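Local coordinates for protein TetR family transcriptional regulator (Chloroflexus aurantiacus, PDB 3NRG) that probably acts as a DNA-binding transcriptional regulator of the TetR family, recognising regulatory sequences through a predicted helix-turn-helix motif, at residues A[90-94]-A[137-141]. Numbering follows the deposited sequence.
Sequences YLRWL and YFKQL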
ATOM      1  N   TYR A  90       8.566 -15.164   9.175  1.00 26.70           N
ATOM      2  CA  TYR A  90       8.707 -13.722   8.998  1.00 25.60           C
ATOM      3  C   TYR A  90       7.833 -13.226   7.848  1.00 28.78           C
ATOM      4  O   TYR A  90       7.187 -12.188   7.979  1.00 29.00           O
ATOM      5  CB  TYR A  90      10.183 -13.331   8.768  1.00 26.97           C
ATOM      6  CG  TYR A  90      10.363 -11.893   8.325  1.00 27.51           C
ATOM      7  CD1 TYR A  90      10.137 -10.838   9.204  1.00 29.61           C
ATOM      8  CD2 TYR A  90      10.740 -11.586   7.021  1.00 27.44           C
ATOM      9  CE1 TYR A  90      10.255  -9.513   8.790  1.00 29.73           C
ATOM     10  CE2 TYR A  90      10.873 -10.265   6.598  1.00 28.35           C
ATOM     11  CZ  TYR A  90      10.637  -9.233   7.489  1.00 35.43           C
ATOM     12  OH  TYR A  90      10.768  -7.937   7.077  1.00 38.00           O
ATOM     13  N   LEU A  91       7.809 -13.969   6.717  1.00 24.60           N
ATOM     14  CA  LEU A  91       7.000 -13.616   5.549  1.00 22.91           C
ATOM     15  C   LEU A  91       5.511 -13.586   5.876  1.00 28.61           C
ATOM     16  O   LEU A  91       4.796 -12.720   5.371  1.00 28.75           O
ATOM     17  CB  LEU A  91       7.280 -14.564   4.371  1.00 22.08           C
ATOM     18  CG  LEU A  91       8.598 -14.329   3.604  1.00 25.04           C
ATOM     19  CD1 LEU A  91       8.857 -15.443   2.635  1.00 24.14           C
ATOM     20  CD2 LEU A  91       8.583 -13.001   2.866  1.00 25.18           C
ATOM     21  N   ARG A  92       5.051 -14.494   6.763  1.00 26.59           N
ATOM     22  CA  ARG A  92       3.657 -14.523   7.224  1.00 26.58           C
ATOM     23  C   ARG A  92       3.348 -13.249   8.023  1.00 31.30           C
ATOM     24  O   ARG A  92       2.281 -12.663   7.851  1.00 30.65           O
ATOM     25  CB  ARG A  92       3.387 -15.789   8.073  1.00 26.34           C
ATOM     26  CG  ARG A  92       1.908 -16.016   8.413  1.00 33.90           C
ATOM     27  CD  ARG A  92       1.522 -15.404   9.754  1.00 41.80           C
ATOM     28  NE  ARG A  92       0.070 -15.328   9.923  1.00 53.69           N
ATOM     29  CZ  ARG A  92      -0.657 -16.245  10.556  1.00 71.11           C
ATOM     30  NH1 ARG A  92      -0.074 -17.315  11.085  1.00 56.82           N
ATOM     31  NH2 ARG A  92      -1.970 -16.096  10.667  1.00 61.07           N
ATOM     32  N   TRP A  93       4.293 -12.822   8.890  1.00 28.83           N
ATOM     33  CA  TRP A  93       4.166 -11.595   9.666  1.00 29.32           C
ATOM     34  C   TRP A  93       4.126 -10.373   8.728  1.00 30.54           C
ATOM     35  O   TRP A  93       3.263  -9.511   8.885  1.00 29.91           O
ATOM     36  CB  TRP A  93       5.334 -11.472  10.672  1.00 29.95           C
ATOM     37  CG  TRP A  93       5.325 -10.196  11.473  1.00 31.95           C
ATOM     38  CD1 TRP A  93       4.719  -9.987  12.677  1.00 35.54           C
ATOM     39  CD2 TRP A  93       5.974  -8.961  11.128  1.00 32.00           C
ATOM     40  NE1 TRP A  93       4.937  -8.695  13.099  1.00 35.85           N
ATOM     41  CE2 TRP A  93       5.699  -8.041  12.164  1.00 36.85           C
ATOM     42  CE3 TRP A  93       6.765  -8.542  10.041  1.00 32.84           C
ATOM     43  CZ2 TRP A  93       6.168  -6.720  12.138  1.00 36.48           C
ATOM     44  CZ3 TRP A  93       7.231  -7.237  10.017  1.00 34.58           C
ATOM     45  CH2 TRP A  93       6.938  -6.343  11.058  1.00 35.98           C
ATOM     46  N   LEU A  94       5.046 -10.321   7.739  1.00 25.56           N
ATOM     47  CA  LEU A  94       5.139  -9.216   6.779  1.00 24.60           C
ATOM     48  C   LEU A  94       3.902  -9.149   5.860  1.00 28.21           C
ATOM     49  O   LEU A  94       3.457  -8.053   5.501  1.00 27.27           O
ATOM     50  CB  LEU A  94       6.426  -9.342   5.948  1.00 24.66           C
ATOM     51  CG  LEU A  94       6.802  -8.134   5.076  1.00 28.81           C
ATOM     52  CD1 LEU A  94       7.182  -6.908   5.946  1.00 29.05           C
ATOM     53  CD2 LEU A  94       7.934  -8.494   4.119  1.00 31.81           C
ATOM     54  N   TYR A 137      13.721  -6.284  -2.066  1.00 25.55           N
ATOM     55  CA  TYR A 137      13.798  -6.789  -0.689  1.00 25.48           C
ATOM     56  C   TYR A 137      13.596  -8.315  -0.640  1.00 28.76           C
ATOM     57  O   TYR A 137      14.363  -9.010   0.029  1.00 29.42           O
ATOM     58  CB  TYR A 137      12.789  -6.061   0.222  1.00 26.06           C
ATOM     59  CG  TYR A 137      12.859  -6.485   1.677  1.00 27.43           C
ATOM     60  CD1 TYR A 137      13.968  -6.176   2.463  1.00 29.42           C
ATOM     61  CD2 TYR A 137      11.791  -7.143   2.285  1.00 27.70           C
ATOM     62  CE1 TYR A 137      14.037  -6.561   3.801  1.00 29.10           C
ATOM     63  CE2 TYR A 137      11.840  -7.516   3.629  1.00 28.96           C
ATOM     64  CZ  TYR A 137      12.972  -7.235   4.380  1.00 34.69           C
ATOM     65  OH  TYR A 137      13.025  -7.598   5.702  1.00 32.93           O
ATOM     66  N   PHE A 138      12.592  -8.837  -1.388  1.00 23.62           N
ATOM     67  CA  PHE A 138      12.333 -10.274  -1.463  1.00 22.77           C
ATOM     68  C   PHE A 138      13.508 -11.025  -2.073  1.00 29.00           C
ATOM     69  O   PHE A 138      13.866 -12.092  -1.579  1.00 30.29           O
ATOM     70  CB  PHE A 138      11.041 -10.569  -2.243  1.00 23.40           C
ATOM     71  CG  PHE A 138       9.775 -10.101  -1.563  1.00 23.20           C
ATOM     72  CD1 PHE A 138       9.457 -10.524  -0.275  1.00 25.23           C
ATOM     73  CD2 PHE A 138       8.852  -9.322  -2.244  1.00 24.15           C
ATOM     74  CE1 PHE A 138       8.277 -10.107   0.344  1.00 25.28           C
ATOM     75  CE2 PHE A 138       7.672  -8.903  -1.623  1.00 26.07           C
ATOM     76  CZ  PHE A 138       7.391  -9.300  -0.334  1.00 23.79           C
ATOM     77  N   LYS A 139      14.143 -10.447  -3.120  1.00 26.49           N
ATOM     78  CA  LYS A 139      15.321 -11.045  -3.769  1.00 27.34           C
ATOM     79  C   LYS A 139      16.475 -11.182  -2.768  1.00 33.93           C
ATOM     80  O   LYS A 139      17.130 -12.222  -2.726  1.00 33.71           O
ATOM     81  CB  LYS A 139      15.750 -10.213  -4.992  1.00 29.48           C
ATOM     82  CG  LYS A 139      16.705 -10.948  -5.927  1.00 36.81           C
ATOM     83  CD  LYS A 139      17.132 -10.076  -7.093  1.00 41.29           C
ATOM     84  CE  LYS A 139      18.156 -10.767  -7.955  1.00 53.30           C
ATOM     85  NZ  LYS A 139      18.578  -9.915  -9.092  1.00 64.26           N
ATOM     86  N   GLN A 140      16.672 -10.153  -1.919  1.00 32.61           N
ATOM     87  CA  GLN A 140      17.694 -10.156  -0.867  1.00 33.82           C
ATOM     88  C   GLN A 140      17.413 -11.279   0.150  1.00 37.12           C
ATOM     89  O   GLN A 140      18.333 -12.008   0.515  1.00 38.21           O
ATOM     90  CB  GLN A 140      17.739  -8.781  -0.165  1.00 35.85           C
ATOM     91  CG  GLN A 140      18.906  -8.603   0.811  1.00 59.17           C
ATOM     92  CD  GLN A 140      18.817  -7.297   1.588  1.00 80.30           C
ATOM     93  OE1 GLN A 140      18.338  -6.266   1.091  1.00 75.24           O
ATOM     94  NE2 GLN A 140      19.320  -7.306   2.816  1.00 72.15           N
ATOM     95  N   LEU A 141      16.127 -11.448   0.559  1.00 32.29           N
ATOM     96  CA  LEU A 141      15.716 -12.500   1.512  1.00 31.43           C
ATOM     97  C   LEU A 141      15.919 -13.897   0.937  1.00 34.97           C
ATOM     98  O   LEU A 141      16.377 -14.789   1.654  1.00 35.66           O
ATOM     99  CB  LEU A 141      14.244 -12.327   1.940  1.00 30.19           C
ATOM    100  CG  LEU A 141      13.889 -11.081   2.757  1.00 34.16           C
ATOM    101  CD1 LEU A 141      12.406 -11.019   3.003  1.00 33.08           C
ATOM    102  CD2 LEU A 141      14.618 -11.061   4.085  1.00 36.05           C
TER
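Y90 and Y137 approach from opposite directions, one from each helix, and join through their phenol groups, Y90 OH lying 2.7 Å from Y137 OH in a hydrogen bond that either hydroxyl could donate. Each ring has CG anti to its own backbone N (chi1 169° in Y90, -177° in Y137), which carries it on toward the other helix, where its CB already points. Beside this pair the packing is apolar: L91 CD2 meets the edge of the F138 ring, 3.9 Å from CE1, and L94 CD2 sits 4.1 Å from the same CE1. L94 CD2 also borders the edge of the Y137 ring, while L141 CD1 lies at the edge of the Y90 ring, 4.0 Å from CE2. The tyrosine side is partly exposed and held by the one hydrogen bond, whereas L91 and F138 are buried. The segment axes come no closer than 13.4 Å. A phenylalanine in place of Y90 would probably leave the Y137 hydroxyl without this partner and the Y137 ring freer to turn. Within the all-helical C-terminal region, the ligand-binding domain in TetR relatives, segments 90-94 and 137-141 of helices 87-104 and 124-147 run nearly antiparallel (165°), and helix 157-179 closes the buried side, L164 and F168 each touching both L91 and F138.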